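Local atomic coordinates of cytochrome c' (Rubrivivax gelatinosus, PDB entry 2J8W), a protein that has electron transfer activity and carries a covalently bound high-spin heme c whose iron lacks a sixth ligand, though its exact function is not known. Residues D7-E10 against Y11-A15; S14-T17 against L18-N21; L54-T57 against A58-P61. All coordinates share one frame; numbering follows the deposited sequence.

Contact 1: D7-E10 against Y11-A15; sequences DAIE and YRQSA. With HEC (heme c), chain C.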
loop_
_atom_site.group_PDB
_atom_site.type_symbol
_atom_site.label_atom_id
_atom_site.label_comp_id
_atom_site.label_asym_id
_atom_site.label_seq_id
_atom_site.Cartn_x
_atom_site.Cartn_y
_atom_site.Cartn_z
ATOM N N ASP A 7 -12.054 -8.812 -3.597
ATOM C CA ASP A 7 -10.625 -8.608 -3.481
ATOM C C ASP A 7 -10.164 -7.315 -4.159
ATOM O O ASP A 7 -9.302 -6.607 -3.660
ATOM C CB ASP A 7 -9.853 -9.801 -4.035
ATOM C CG ASP A 7 -10.111 -11.078 -3.284
ATOM O OD1 ASP A 7 -10.533 -11.010 -2.109
ATOM O OD2 ASP A 7 -9.878 -12.154 -3.895
ATOM N N ALA A 8 -10.685 -7.038 -5.351
ATOM C CA ALA A 8 -10.351 -5.796 -6.063
ATOM C C ALA A 8 -10.786 -4.586 -5.260
ATOM O O ALA A 8 -10.075 -3.597 -5.146
ATOM C CB ALA A 8 -10.974 -5.797 -7.432
ATOM N N ILE A 9 -11.987 -4.658 -4.690
ATOM C CA ILE A 9 -12.486 -3.562 -3.896
ATOM C C ILE A 9 -11.603 -3.315 -2.676
ATOM O O ILE A 9 -11.232 -2.175 -2.387
ATOM C CB ILE A 9 -13.955 -3.825 -3.471
ATOM C CG1 ILE A 9 -14.863 -3.873 -4.727
ATOM C CG2 ILE A 9 -14.369 -2.758 -2.502
ATOM C CD1 ILE A 9 -16.295 -4.435 -4.523
ATOM N N GLU A 10 -11.335 -4.358 -1.914
ATOM C CA GLU A 10 -10.536 -4.153 -0.709
ATOM C C GLU A 10 -9.144 -3.650 -1.086
ATOM O O GLU A 10 -8.534 -2.860 -0.361
ATOM C CB GLU A 10 -10.427 -5.445 0.080
ATOM C CG GLU A 10 -11.700 -5.935 0.760
ATOM C CD GLU A 10 -11.385 -7.147 1.643
ATOM O OE1 GLU A 10 -10.873 -6.935 2.747
ATOM O OE2 GLU A 10 -11.563 -8.301 1.240
ATOM N N TYR A 11 -8.600 -4.131 -2.208
ATOM C CA TYR A 11 -7.266 -3.699 -2.672
ATOM C C TYR A 11 -7.268 -2.233 -2.998
ATOM O O TYR A 11 -6.393 -1.493 -2.542
ATOM C CB TYR A 11 -6.921 -4.506 -3.908
ATOM C CG TYR A 11 -5.587 -4.171 -4.537
ATOM C CD1 TYR A 11 -4.451 -4.921 -4.242
ATOM C CD2 TYR A 11 -5.474 -3.160 -5.471
ATOM C CE1 TYR A 11 -3.210 -4.648 -4.858
ATOM C CE2 TYR A 11 -4.250 -2.881 -6.091
ATOM C CZ TYR A 11 -3.137 -3.600 -5.765
ATOM O OH TYR A 11 -1.949 -3.305 -6.384
ATOM N N ARG A 12 -8.233 -1.755 -3.788
ATOM C CA ARG A 12 -8.187 -0.350 -4.169
ATOM C C ARG A 12 -8.435 0.544 -2.953
ATOM O O ARG A 12 -7.780 1.585 -2.797
ATOM C CB ARG A 12 -9.174 -0.072 -5.304
ATOM C CG ARG A 12 -10.672 -0.145 -4.976
ATOM C CD ARG A 12 -11.448 -0.565 -6.204
ATOM N NE ARG A 12 -12.896 -0.410 -5.979
ATOM C CZ ARG A 12 -13.813 -0.984 -6.748
ATOM N NH1 ARG A 12 -13.427 -1.758 -7.740
ATOM N NH2 ARG A 12 -15.120 -0.778 -6.565
ATOM N N GLN A 13 -9.356 0.155 -2.076
ATOM C CA GLN A 13 -9.547 0.915 -0.856
ATOM C C GLN A 13 -8.279 1.000 -0.044
ATOM O O GLN A 13 -7.942 2.069 0.475
ATOM C CB GLN A 13 -10.671 0.280 -0.020
ATOM C CG GLN A 13 -12.069 0.451 -0.634
ATOM C CD GLN A 13 -13.143 -0.367 0.044
ATOM O OE1 GLN A 13 -12.848 -1.284 0.826
ATOM N NE2 GLN A 13 -14.395 -0.030 -0.238
ATOM N N SER A 14 -7.619 -0.128 0.128
ATOM C CA SER A 14 -6.371 -0.184 0.884
ATOM C C SER A 14 -5.320 0.726 0.261
ATOM O O SER A 14 -4.631 1.457 0.975
ATOM C CB SER A 14 -5.890 -1.628 0.911
ATOM O OG SER A 14 -6.744 -2.454 1.692
ATOM N N ALA A 15 -5.142 0.674 -1.057
ATOM C CA ALA A 15 -4.180 1.552 -1.685
ATOM C C ALA A 15 -4.520 3.009 -1.473
ATOM O O ALA A 15 -3.630 3.813 -1.174
ATOM C CB ALA A 15 -4.021 1.212 -3.150
HETATM FE FE HEC C . -9.732 8.341 -3.966
HETATM C CHA HEC C . -11.626 6.045 -2.254
HETATM C CHB HEC C . -8.082 9.105 -1.125
HETATM C CHC HEC C . -7.333 10.010 -5.784
HETATM C CHD HEC C . -11.298 7.469 -6.875
HETATM N NA HEC C . -9.825 7.674 -2.075
HETATM C C1A HEC C . -10.709 6.763 -1.520
HETATM C C2A HEC C . -10.514 6.677 -0.098
HETATM C C3A HEC C . -9.525 7.532 0.220
HETATM C C4A HEC C . -9.075 8.150 -1.015
HETATM C CMA HEC C . -8.893 7.799 1.586
HETATM C CAA HEC C . -11.309 5.787 0.852
HETATM C CBA HEC C . -10.705 4.409 0.968
HETATM C CGA HEC C . -11.482 3.631 2.075
HETATM O O1A HEC C . -12.292 4.209 2.864
HETATM O O2A HEC C . -11.365 2.377 2.239
HETATM N NB HEC C . -7.975 9.334 -3.556
HETATM C C1B HEC C . -7.596 9.642 -2.288
HETATM C C2B HEC C . -6.505 10.583 -2.360
HETATM C C3B HEC C . -6.277 10.827 -3.657
HETATM C C4B HEC C . -7.200 10.035 -4.435
HETATM C CMB HEC C . -5.775 11.223 -1.168
HETATM C CAB HEC C . -5.219 11.726 -4.276
HETATM C CBB HEC C . -3.884 11.706 -3.772
HETATM N NC HEC C . -9.364 8.625 -5.890
HETATM C C1C HEC C . -8.358 9.390 -6.467
HETATM C C2C HEC C . -8.535 9.516 -7.893
HETATM C C3C HEC C . -9.638 8.794 -8.209
HETATM C C4C HEC C . -10.190 8.259 -6.968
HETATM C CMC HEC C . -7.592 10.283 -8.821
HETATM C CAC HEC C . -10.279 8.566 -9.615
HETATM C CBC HEC C . -9.514 8.702 -10.762
HETATM N ND HEC C . -11.191 6.986 -4.478
HETATM C C1D HEC C . -11.737 6.850 -5.756
HETATM C C2D HEC C . -12.845 5.923 -5.704
HETATM C C3D HEC C . -12.932 5.483 -4.323
HETATM C C4D HEC C . -11.875 6.171 -3.593
HETATM C CMD HEC C . -13.727 5.501 -6.861
HETATM C CAD HEC C . -13.873 4.465 -3.745
HETATM C CBD HEC C . -13.186 3.088 -3.772
HETATM C CGD HEC C . -14.152 2.024 -3.267
HETATM O O1D HEC C . -14.244 0.964 -3.928
HETATM O O2D HEC C . -14.789 2.211 -2.169
#
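Ile9, Arg12 and Gln13 sit on one flank of the N-terminal helix 5-30 of the cytochrome c' four-helix bundle, where adjacent Arg12 and Gln13 hold one heme propionate, with Ile9 of the turn before packed beside them. The helical frame is regular: Gln13 N bonds to Ile9 O at 3.0 Å with an N-H...O angle of 171°, and Arg12 N bonds likewise to Ala8 O. From this frame the side chains of Arg12 and Gln13 run alongside that of Ile9, pointing the same way. Arg12 CG is placed between the backbone N and the carbonyl carbon (chi1 69°), and the extended chain beyond it carries the guanidinium to the carboxylate. There Arg12 NE donates to HEC O1D at 2.8 Å, near the guanidinium plane, while a weak bond from Arg12 NH2 reaches the same oxygen. Over one face of the guanidinium lies Ile9 CG1, 3.6 Å from Arg12 NH2. The other carboxylate oxygen is taken by Gln13, whose NE2 donates almost straight to HEC O2D at 3.0 Å; Ile9 CG2 packs 3.5 Å from Gln13 NE2. Arg12 NH1 donates to Ala58 O and NH2 to Thr63 O and Thr69 OG1, which together probably hold the guanidinium against rotation. A leucine in place of Arg12 would probably leave HEC O1D without its charged mate and Ala58 O and Thr63 O without this donor. The Tyr11 hydroxyl is hydrogen-bonded to His22 NE2 of the second subunit. Just before Tyr11 on the helix, Glu10 O accepts two bonds from a single residue, Ser14 N at 2.9 Å and Ser14 OG at 2.8 Å, which arrive from opposite faces of the carbonyl plane.

Contact 2: S14-T17 against L18-N21; sequences SAFT and LIAN. With HEC (heme c), chain C.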
loop_
_atom_site.group_PDB
_atom_site.type_symbol
_atom_site.label_atom_id
_atom_site.label_comp_id
_atom_site.label_asym_id
_atom_site.label_seq_id
_atom_site.Cartn_x
_atom_site.Cartn_y
_atom_site.Cartn_z
ATOM N N SER A 14 -7.619 -0.128 0.128
ATOM C CA SER A 14 -6.371 -0.184 0.884
ATOM C C SER A 14 -5.320 0.726 0.261
ATOM O O SER A 14 -4.631 1.457 0.975
ATOM C CB SER A 14 -5.890 -1.628 0.911
ATOM O OG SER A 14 -6.744 -2.454 1.692
ATOM N N ALA A 15 -5.142 0.674 -1.057
ATOM C CA ALA A 15 -4.180 1.552 -1.685
ATOM C C ALA A 15 -4.520 3.009 -1.473
ATOM O O ALA A 15 -3.630 3.813 -1.174
ATOM C CB ALA A 15 -4.021 1.212 -3.150
ATOM N N PHE A 16 -5.784 3.382 -1.633
ATOM C CA PHE A 16 -6.177 4.771 -1.391
ATOM C C PHE A 16 -5.914 5.209 0.037
ATOM O O PHE A 16 -5.493 6.329 0.241
ATOM C CB PHE A 16 -7.645 5.002 -1.749
ATOM C CG PHE A 16 -7.915 5.083 -3.232
ATOM C CD1 PHE A 16 -7.217 5.931 -4.056
ATOM C CD2 PHE A 16 -8.889 4.273 -3.809
ATOM C CE1 PHE A 16 -7.503 5.997 -5.439
ATOM C CE2 PHE A 16 -9.200 4.343 -5.170
ATOM C CZ PHE A 16 -8.513 5.184 -5.984
ATOM N N THR A 17 -6.153 4.333 1.007
ATOM C CA THR A 17 -5.851 4.677 2.398
ATOM C C THR A 17 -4.363 4.972 2.596
ATOM O O THR A 17 -3.992 5.956 3.205
ATOM C CB THR A 17 -6.311 3.574 3.343
ATOM O OG1 THR A 17 -7.738 3.530 3.332
ATOM C CG2 THR A 17 -5.829 3.734 4.763
ATOM N N LEU A 18 -3.499 4.125 2.033
ATOM C CA LEU A 18 -2.059 4.374 2.175
ATOM C C LEU A 18 -1.637 5.636 1.441
ATOM O O LEU A 18 -0.822 6.419 1.958
ATOM C CB LEU A 18 -1.270 3.167 1.692
ATOM C CG LEU A 18 -1.489 1.848 2.445
ATOM C CD1 LEU A 18 -0.465 0.842 1.953
ATOM C CD2 LEU A 18 -1.368 1.901 3.907
ATOM N N ILE A 19 -2.189 5.870 0.248
ATOM C CA ILE A 19 -1.901 7.084 -0.494
ATOM C C ILE A 19 -2.299 8.297 0.328
ATOM O O ILE A 19 -1.520 9.261 0.452
ATOM C CB ILE A 19 -2.640 7.077 -1.853
ATOM C CG1 ILE A 19 -2.036 6.032 -2.789
ATOM C CG2 ILE A 19 -2.651 8.486 -2.484
ATOM C CD1 ILE A 19 -2.923 5.718 -3.992
ATOM N N ALA A 20 -3.514 8.271 0.889
ATOM C CA ALA A 20 -3.966 9.433 1.646
ATOM C C ALA A 20 -3.065 9.702 2.840
ATOM O O ALA A 20 -2.761 10.861 3.145
ATOM C CB ALA A 20 -5.412 9.208 2.103
ATOM N N ASN A 21 -2.627 8.648 3.520
ATOM C CA ASN A 21 -1.796 8.869 4.695
ATOM C C ASN A 21 -0.447 9.493 4.310
ATOM O O ASN A 21 -0.019 10.506 4.874
ATOM C CB ASN A 21 -1.596 7.582 5.454
ATOM C CG ASN A 21 -0.839 7.796 6.688
ATOM O OD1 ASN A 21 0.375 7.890 6.673
ATOM N ND2 ASN A 21 -1.570 7.964 7.802
HETATM FE FE HEC C . -9.732 8.341 -3.966
HETATM C CHA HEC C . -11.626 6.045 -2.254
HETATM C CHB HEC C . -8.082 9.105 -1.125
HETATM C CHC HEC C . -7.333 10.010 -5.784
HETATM C CHD HEC C . -11.298 7.469 -6.875
HETATM N NA HEC C . -9.825 7.674 -2.075
HETATM C C1A HEC C . -10.709 6.763 -1.520
HETATM C C2A HEC C . -10.514 6.677 -0.098
HETATM C C3A HEC C . -9.525 7.532 0.220
HETATM C C4A HEC C . -9.075 8.150 -1.015
HETATM C CMA HEC C . -8.893 7.799 1.586
HETATM C CAA HEC C . -11.309 5.787 0.852
HETATM C CBA HEC C . -10.705 4.409 0.968
HETATM C CGA HEC C . -11.482 3.631 2.075
HETATM O O1A HEC C . -12.292 4.209 2.864
HETATM O O2A HEC C . -11.365 2.377 2.239
HETATM N NB HEC C . -7.975 9.334 -3.556
HETATM C C1B HEC C . -7.596 9.642 -2.288
HETATM C C2B HEC C . -6.505 10.583 -2.360
HETATM C C3B HEC C . -6.277 10.827 -3.657
HETATM C C4B HEC C . -7.200 10.035 -4.435
HETATM C CMB HEC C . -5.775 11.223 -1.168
HETATM C CAB HEC C . -5.219 11.726 -4.276
HETATM C CBB HEC C . -3.884 11.706 -3.772
HETATM N NC HEC C . -9.364 8.625 -5.890
HETATM C C1C HEC C . -8.358 9.390 -6.467
HETATM C C2C HEC C . -8.535 9.516 -7.893
HETATM C C3C HEC C . -9.638 8.794 -8.209
HETATM C C4C HEC C . -10.190 8.259 -6.968
HETATM C CMC HEC C . -7.592 10.283 -8.821
HETATM C CAC HEC C . -10.279 8.566 -9.615
HETATM C CBC HEC C . -9.514 8.702 -10.762
HETATM N ND HEC C . -11.191 6.986 -4.478
HETATM C C1D HEC C . -11.737 6.850 -5.756
HETATM C C2D HEC C . -12.845 5.923 -5.704
HETATM C C3D HEC C . -12.932 5.483 -4.323
HETATM C C4D HEC C . -11.875 6.171 -3.593
HETATM C CMD HEC C . -13.727 5.501 -6.861
HETATM C CAD HEC C . -13.873 4.465 -3.745
HETATM C CBD HEC C . -13.186 3.088 -3.772
HETATM C CGD HEC C . -14.152 2.024 -3.267
HETATM O O1D HEC C . -14.244 0.964 -3.928
HETATM O O2D HEC C . -14.789 2.211 -2.169
#
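The Phe16 ring and the heme c macrocycle lie face over face, offset, with HEC ND 3.4 Å above the plane of the ring and displaced toward its rim. Phe16 CE1 comes to 3.3 Å from HEC NC, and Phe16 CD1 is 3.5 Å from HEC FE, which puts the ring over the inner part of the porphyrin, on the side where the iron has no sixth ligand. A chi1 of -76°, with CG anti to the carbonyl carbon, lays the ring against the macrocycle. Ile19 CD1 meets it obliquely, 4.3 Å from Phe16 CD1. Other side chains line the heme periphery: Ile19 CG2 is 3.7 Å from HEC CBB, the outer carbon of a heme substituent, and Ala20 CB is 3.8 Å from the methyl HEC CMA. The backbone beneath is plain alpha-helix, its bonds running from Leu18, Ile19, Ala20 and Asn21 N to the carbonyls four residues earlier; Ala20 N to Phe16 O measures 2.8 Å. Ile19 CG1 also packs 3.2 Å from Ala15 O. A short stretch of helix 5-30 thus lines the heme pocket with Phe16, Thr17, Ile19 and Ala20, and Pro55, in the loop after helix 38-52, touches Phe16 and Ile19. Leu18 and Ile19 pack on Leu51 of helix 38-52, while Leu18 also meets Leu18 of the second subunit.

Contact 3: L54-T57 against A58-P61; sequences LPLT and AFGP. With HEC (heme c), chain C.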
loop_
_atom_site.group_PDB
_atom_site.type_symbol
_atom_site.label_atom_id
_atom_site.label_comp_id
_atom_site.label_asym_id
_atom_site.label_seq_id
_atom_site.Cartn_x
_atom_site.Cartn_y
_atom_site.Cartn_z
ATOM N N LEU A 54 -1.323 1.765 -8.264
ATOM C CA LEU A 54 -2.031 0.553 -7.874
ATOM C C LEU A 54 -3.585 0.610 -7.930
ATOM O O LEU A 54 -4.181 -0.303 -8.473
ATOM C CB LEU A 54 -1.588 0.099 -6.472
ATOM C CG LEU A 54 -0.078 -0.042 -6.258
ATOM C CD1 LEU A 54 0.206 -0.593 -4.895
ATOM C CD2 LEU A 54 0.502 -0.948 -7.404
ATOM N N PRO A 55 -4.260 1.563 -7.279
ATOM C CA PRO A 55 -5.699 1.352 -7.096
ATOM C C PRO A 55 -6.505 1.370 -8.378
ATOM O O PRO A 55 -7.577 0.759 -8.434
ATOM C CB PRO A 55 -6.105 2.496 -6.180
ATOM C CG PRO A 55 -5.033 3.561 -6.375
ATOM C CD PRO A 55 -3.776 2.800 -6.640
ATOM N N LEU A 56 -6.069 2.153 -9.362
ATOM C CA LEU A 56 -6.866 2.349 -10.568
ATOM C C LEU A 56 -6.768 1.134 -11.484
ATOM O O LEU A 56 -7.516 1.064 -12.437
ATOM C CB LEU A 56 -6.557 3.728 -11.195
ATOM C CG LEU A 56 -6.884 4.903 -10.247
ATOM C CD1 LEU A 56 -6.208 6.221 -10.539
ATOM C CD2 LEU A 56 -8.417 5.145 -10.192
ATOM N N THR A 57 -5.949 0.146 -11.131
ATOM C CA THR A 57 -5.873 -1.148 -11.780
ATOM C C THR A 57 -6.909 -2.133 -11.275
ATOM O O THR A 57 -7.025 -3.240 -11.781
ATOM C CB THR A 57 -4.473 -1.820 -11.602
ATOM O OG1 THR A 57 -4.288 -2.268 -10.252
ATOM C CG2 THR A 57 -3.295 -0.907 -12.035
ATOM N N ALA A 58 -7.687 -1.726 -10.286
ATOM C CA ALA A 58 -8.584 -2.628 -9.508
ATOM C C ALA A 58 -10.069 -2.204 -9.624
ATOM O O ALA A 58 -10.865 -2.443 -8.732
ATOM C CB ALA A 58 -8.119 -2.705 -8.071
ATOM N N PHE A 59 -10.417 -1.583 -10.750
ATOM C CA PHE A 59 -11.801 -1.208 -11.086
ATOM C C PHE A 59 -12.242 -1.942 -12.370
ATOM O O PHE A 59 -12.922 -1.371 -13.225
ATOM C CB PHE A 59 -11.985 0.304 -11.257
ATOM C CG PHE A 59 -11.868 1.109 -9.995
ATOM C CD1 PHE A 59 -12.992 1.439 -9.260
ATOM C CD2 PHE A 59 -10.635 1.589 -9.573
ATOM C CE1 PHE A 59 -12.884 2.222 -8.125
ATOM C CE2 PHE A 59 -10.524 2.371 -8.459
ATOM C CZ PHE A 59 -11.620 2.674 -7.713
ATOM N N GLY A 60 -11.857 -3.201 -12.481
ATOM C CA GLY A 60 -12.228 -4.013 -13.612
ATOM C C GLY A 60 -13.696 -4.346 -13.665
ATOM O O GLY A 60 -14.487 -4.001 -12.777
ATOM N N PRO A 61 -14.097 -5.051 -14.742
ATOM C CA PRO A 61 -15.487 -5.469 -14.891
ATOM C C PRO A 61 -15.975 -6.248 -13.657
ATOM O O PRO A 61 -15.243 -7.095 -13.159
ATOM C CB PRO A 61 -15.445 -6.350 -16.145
ATOM C CG PRO A 61 -14.190 -6.109 -16.774
ATOM C CD PRO A 61 -13.249 -5.484 -15.871
HETATM FE FE HEC C . -9.732 8.341 -3.966
HETATM C CHA HEC C . -11.626 6.045 -2.254
HETATM C CHB HEC C . -8.082 9.105 -1.125
HETATM C CHC HEC C . -7.333 10.010 -5.784
HETATM C CHD HEC C . -11.298 7.469 -6.875
HETATM N NA HEC C . -9.825 7.674 -2.075
HETATM C C1A HEC C . -10.709 6.763 -1.520
HETATM C C2A HEC C . -10.514 6.677 -0.098
HETATM C C3A HEC C . -9.525 7.532 0.220
HETATM C C4A HEC C . -9.075 8.150 -1.015
HETATM C CMA HEC C . -8.893 7.799 1.586
HETATM C CAA HEC C . -11.309 5.787 0.852
HETATM C CBA HEC C . -10.705 4.409 0.968
HETATM C CGA HEC C . -11.482 3.631 2.075
HETATM O O1A HEC C . -12.292 4.209 2.864
HETATM O O2A HEC C . -11.365 2.377 2.239
HETATM N NB HEC C . -7.975 9.334 -3.556
HETATM C C1B HEC C . -7.596 9.642 -2.288
HETATM C C2B HEC C . -6.505 10.583 -2.360
HETATM C C3B HEC C . -6.277 10.827 -3.657
HETATM C C4B HEC C . -7.200 10.035 -4.435
HETATM C CMB HEC C . -5.775 11.223 -1.168
HETATM C CAB HEC C . -5.219 11.726 -4.276
HETATM C CBB HEC C . -3.884 11.706 -3.772
HETATM N NC HEC C . -9.364 8.625 -5.890
HETATM C C1C HEC C . -8.358 9.390 -6.467
HETATM C C2C HEC C . -8.535 9.516 -7.893
HETATM C C3C HEC C . -9.638 8.794 -8.209
HETATM C C4C HEC C . -10.190 8.259 -6.968
HETATM C CMC HEC C . -7.592 10.283 -8.821
HETATM C CAC HEC C . -10.279 8.566 -9.615
HETATM C CBC HEC C . -9.514 8.702 -10.762
HETATM N ND HEC C . -11.191 6.986 -4.478
HETATM C C1D HEC C . -11.737 6.850 -5.756
HETATM C C2D HEC C . -12.845 5.923 -5.704
HETATM C C3D HEC C . -12.932 5.483 -4.323
HETATM C C4D HEC C . -11.875 6.171 -3.593
HETATM C CMD HEC C . -13.727 5.501 -6.861
HETATM C CAD HEC C . -13.873 4.465 -3.745
HETATM C CBD HEC C . -13.186 3.088 -3.772
HETATM C CGD HEC C . -14.152 2.024 -3.267
HETATM O O1D HEC C . -14.244 0.964 -3.928
HETATM O O2D HEC C . -14.789 2.211 -2.169
HETATM O O HOH W 1 -9.279 -0.952 -13.318
#
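Torsions near -60° at both Leu56 (chi1 -61°) and Phe59 (chi1 -69°) set each CG anti to its carbonyl carbon, and from there the two side chains converge at an oblique crossing, with Leu56 CD2 3.9 Å from Phe59 CE2. Both reach the heme rim: Leu56 CD2 lies 3.8 Å from HEC CBC, and Phe59 CE1 approaches the methyl HEC CMD to 3.6 Å. The Phe59 ring has Leu56 CA at its edge, in plane, and is met obliquely by Pro55 O and by the heme methyl. Residues 55-57 form one short 3-10 segment, and Ala58 N closes the turn by donating to Pro55 O at 3.1 Å, the donor standing above the carbonyl plane. Leu54 O accepts two bonds from Thr57, one from its N and one from its hydroxyl; Thr57 OG1 donates at 2.7 Å and lies in the carbonyl plane, so Leu54 O, at the start of the turn, is gripped by both the N-H and the hydroxyl of Thr57. Beyond the turn a water takes over: it donates to Leu56 O at 2.8 Å and accepts from Phe59 N at 2.9 Å, bridging two backbone groups that do not meet directly. Phe59 also packs edge-to-face with Phe82, and Leu56 touches Phe82, Ala86 and Phe89 of helix 79-102. Farther along, Gly60 O accepts from Thr63 OG1 and Trp76 NE1. Residues 54-61 open the connection that leaves helix 38-52 of the four-helix bundle, a 3-10 turn and following loop that lay Leu56 and Phe59 against the heme in its pocket.

In chain order come contacts 1, 2 and 3. The first two are consecutive parts of helix 5-30, share Ser14 and Ala15 and have centres about 10 Å apart; the third, in the loop after helix 38-52, is centred about 8 Å from the centre of contact 1 and about 14 Å from that of contact 2. The loop meets the helix: Phe59 CE1 lies 3.4 Å from Arg12 NE, and Phe59 CZ 3.9 Å from Phe16 CE2. One helix and one loop thus enclose one side of the heme: contact 1 at the propionates, bonding one, contact 2 over the macrocycle, contact 3 at the rim. Contacts 1 and 2 also face the second subunit, which contact 3 meets through Leu54.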